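Local structure of hypothetical protein (Pseudomonas aeruginosa, 2H9F) at residues A112-L117 against G155-T160. The protein probably isomerises methylaconitate, as a member of the PrpF family. Residues are numbered along the deposited sequence; the frame is centred on the assembly and turned at random.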
ATOM      1  N   ALA A 112      12.195  14.520   7.870  1.00 30.18           N
ATOM      2  CA  ALA A 112      12.910  15.735   7.446  1.00 31.68           C
ATOM      3  C   ALA A 112      14.181  15.950   8.276  1.00 32.13           C
ATOM      4  O   ALA A 112      15.197  16.296   7.731  1.00 32.76           O
ATOM      5  CB  ALA A 112      12.022  16.967   7.493  1.00 29.97           C
ATOM      6  N   GLY A 113      14.118  15.753   9.590  1.00 30.55           N
ATOM      7  CA  GLY A 113      15.282  15.983  10.430  1.00 30.49           C
ATOM      8  C   GLY A 113      16.369  14.976  10.141  1.00 31.29           C
ATOM      9  O   GLY A 113      17.523  15.323  10.020  1.00 33.20           O
ATOM     10  N   ALA A 114      15.983  13.724   9.976  1.00 30.30           N
ATOM     11  CA  ALA A 114      16.944  12.657   9.664  1.00 32.63           C
ATOM     12  C   ALA A 114      17.553  12.853   8.252  1.00 31.82           C
ATOM     13  O   ALA A 114      18.775  12.808   8.063  1.00 31.52           O
ATOM     14  CB  ALA A 114      16.278  11.328   9.783  1.00 29.87           C
ATOM     15  N   PHE A 115      16.690  13.116   7.281  1.00 31.40           N
ATOM     16  CA  PHE A 115      17.121  13.271   5.909  1.00 31.86           C
ATOM     17  C   PHE A 115      18.034  14.452   5.743  1.00 31.84           C
ATOM     18  O   PHE A 115      18.925  14.411   4.914  1.00 33.52           O
ATOM     19  CB  PHE A 115      15.911  13.463   4.993  1.00 33.10           C
ATOM     20  CG  PHE A 115      16.254  13.517   3.525  1.00 29.76           C
ATOM     21  CD1 PHE A 115      16.843  12.425   2.903  1.00 32.85           C
ATOM     22  CD2 PHE A 115      15.984  14.641   2.774  1.00 30.71           C
ATOM     23  CE1 PHE A 115      17.145  12.473   1.555  1.00 31.59           C
ATOM     24  CE2 PHE A 115      16.299  14.682   1.465  1.00 31.27           C
ATOM     25  CZ  PHE A 115      16.870  13.582   0.856  1.00 29.85           C
ATOM     26  N   ALA A 116      17.793  15.524   6.509  1.00 29.67           N
ATOM     27  CA  ALA A 116      18.655  16.702   6.468  1.00 27.54           C
ATOM     28  C   ALA A 116      20.102  16.294   6.656  1.00 28.71           C
ATOM     29  O   ALA A 116      20.988  16.835   6.019  1.00 31.70           O
ATOM     30  CB  ALA A 116      18.269  17.696   7.564  1.00 24.04           C
ATOM     31  N   LEU A 117      20.327  15.326   7.555  1.00 31.60           N
ATOM     32  CA  LEU A 117      21.667  14.795   7.821  1.00 29.67           C
ATOM     33  C   LEU A 117      22.143  13.782   6.772  1.00 31.92           C
ATOM     34  O   LEU A 117      23.299  13.882   6.318  1.00 31.47           O
ATOM     35  CB  LEU A 117      21.729  14.209   9.223  1.00 31.45           C
ATOM     36  CG  LEU A 117      21.618  15.246  10.368  1.00 29.80           C
ATOM     37  CD1 LEU A 117      21.251  14.564  11.685  1.00 27.01           C
ATOM     38  CD2 LEU A 117      22.921  15.980  10.516  1.00 26.59           C
ATOM     39  N   GLY A 155      29.203   9.973  13.675  1.00 29.01           N
ATOM     40  CA  GLY A 155      28.954  11.055  12.686  1.00 30.26           C
ATOM     41  C   GLY A 155      27.783  10.853  11.743  1.00 31.09           C
ATOM     42  O   GLY A 155      27.512  11.720  10.882  1.00 31.10           O
ATOM     43  N   GLN A 156      27.046   9.762  11.939  1.00 32.09           N
ATOM     44  CA  GLN A 156      25.881   9.437  11.124  1.00 34.08           C
ATOM     45  C   GLN A 156      24.616   9.335  11.991  1.00 31.43           C
ATOM     46  O   GLN A 156      24.699   9.061  13.178  1.00 27.93           O
ATOM     47  CB  GLN A 156      26.099   8.082  10.409  1.00 35.98           C
ATOM     48  CG  GLN A 156      27.322   7.983   9.455  1.00 43.34           C
ATOM     49  CD  GLN A 156      27.324   9.052   8.360  1.00 56.04           C
ATOM     50  OE1 GLN A 156      26.265   9.453   7.828  1.00 60.57           O
ATOM     51  NE2 GLN A 156      28.526   9.526   8.019  1.00 61.00           N
ATOM     52  N   VAL A 157      23.449   9.522  11.382  1.00 30.03           N
ATOM     53  CA  VAL A 157      22.173   9.385  12.092  1.00 29.20           C
ATOM     54  C   VAL A 157      22.112   8.007  12.774  1.00 30.77           C
ATOM     55  O   VAL A 157      22.436   7.015  12.148  1.00 32.61           O
ATOM     56  CB  VAL A 157      20.998   9.602  11.145  1.00 27.52           C
ATOM     57  CG1 VAL A 157      19.690   9.279  11.811  1.00 23.04           C
ATOM     58  CG2 VAL A 157      20.986  11.071  10.644  1.00 26.33           C
ATOM     59  N   GLN A 158      21.761   7.979  14.055  1.00 29.70           N
ATOM     60  CA  GLN A 158      21.491   6.745  14.794  1.00 29.35           C
ATOM     61  C   GLN A 158      20.018   6.436  14.485  1.00 32.10           C
ATOM     62  O   GLN A 158      19.118   7.182  14.943  1.00 30.46           O
ATOM     63  CB  GLN A 158      21.693   6.956  16.286  1.00 27.34           C
ATOM     64  CG  GLN A 158      21.288   5.750  17.165  1.00 30.97           C
ATOM     65  CD  GLN A 158      22.115   4.546  16.891  1.00 30.76           C
ATOM     66  OE1 GLN A 158      23.334   4.641  16.826  1.00 34.31           O
ATOM     67  NE2 GLN A 158      21.469   3.396  16.692  1.00 28.42           N
ATOM     68  N   GLU A 159      19.780   5.423  13.644  1.00 27.03           N
ATOM     69  CA  GLU A 159      18.438   5.105  13.214  1.00 26.17           C
ATOM     70  C   GLU A 159      17.801   4.054  14.065  1.00 29.40           C
ATOM     71  O   GLU A 159      16.604   4.066  14.285  1.00 29.15           O
ATOM     72  CB  GLU A 159      18.441   4.554  11.788  1.00 28.35           C
ATOM     73  CG  GLU A 159      18.962   5.472  10.741  1.00 27.06           C
ATOM     74  CD  GLU A 159      18.779   4.880   9.340  1.00 28.57           C
ATOM     75  OE1 GLU A 159      19.527   3.934   8.961  1.00 29.77           O
ATOM     76  OE2 GLU A 159      17.874   5.371   8.645  1.00 28.62           O
ATOM     77  N   THR A 160      18.606   3.099  14.513  1.00 27.40           N
ATOM     78  CA  THR A 160      18.076   1.941  15.194  1.00 28.60           C
ATOM     79  C   THR A 160      18.010   2.184  16.706  1.00 29.41           C
ATOM     80  O   THR A 160      18.688   3.074  17.244  1.00 27.37           O
ATOM     81  CB  THR A 160      18.956   0.750  14.924  1.00 30.56           C
ATOM     82  OG1 THR A 160      20.307   1.033  15.323  1.00 30.36           O
ATOM     83  CG2 THR A 160      18.882   0.365  13.436  1.00 25.98           C
TER
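Ala114 on helix 106-118 and Val157 on the short strand 156-157 bring the two backbones nearest, with 6.6 Å between Ala114 CA and Val157 CA. The helix meets the segment 155-160 through Ala114 and Leu117; in that segment 156-157 are strand and the rest is loop or turn. The side chains that meet are apolar. Val157 carries the contact from the strand side. Its CG2 reaches Leu117 CB at 3.5 Å and Leu117 CD1 at 3.7 Å. The same methyl lies 3.8 Å from Ala114 O. The methyl thus rests on one turn of the helix, touching Ala114 and Leu117, which are three residues apart. CG1 stands anti to the backbone N of Val157 (chi1 172°) and approaches Ala114 CB more loosely, at 4.5 Å. Strand 156-157 pairs antiparallel with strand 144-153, and the contact joins this short strand to helix 106-118 within the PrpF fold. Val150 of strand 144-153 touches both Leu117 and Val157. After Val157 come the polar residues Gln158, Glu159 and Thr160. Gln158 NE2 donates to Thr160 O (2.9 Å, N-H...O angle 166°), approaching from above the carbonyl plane. Glu159 OE1 forms a salt bridge with Arg390 NH1 of the second subunit.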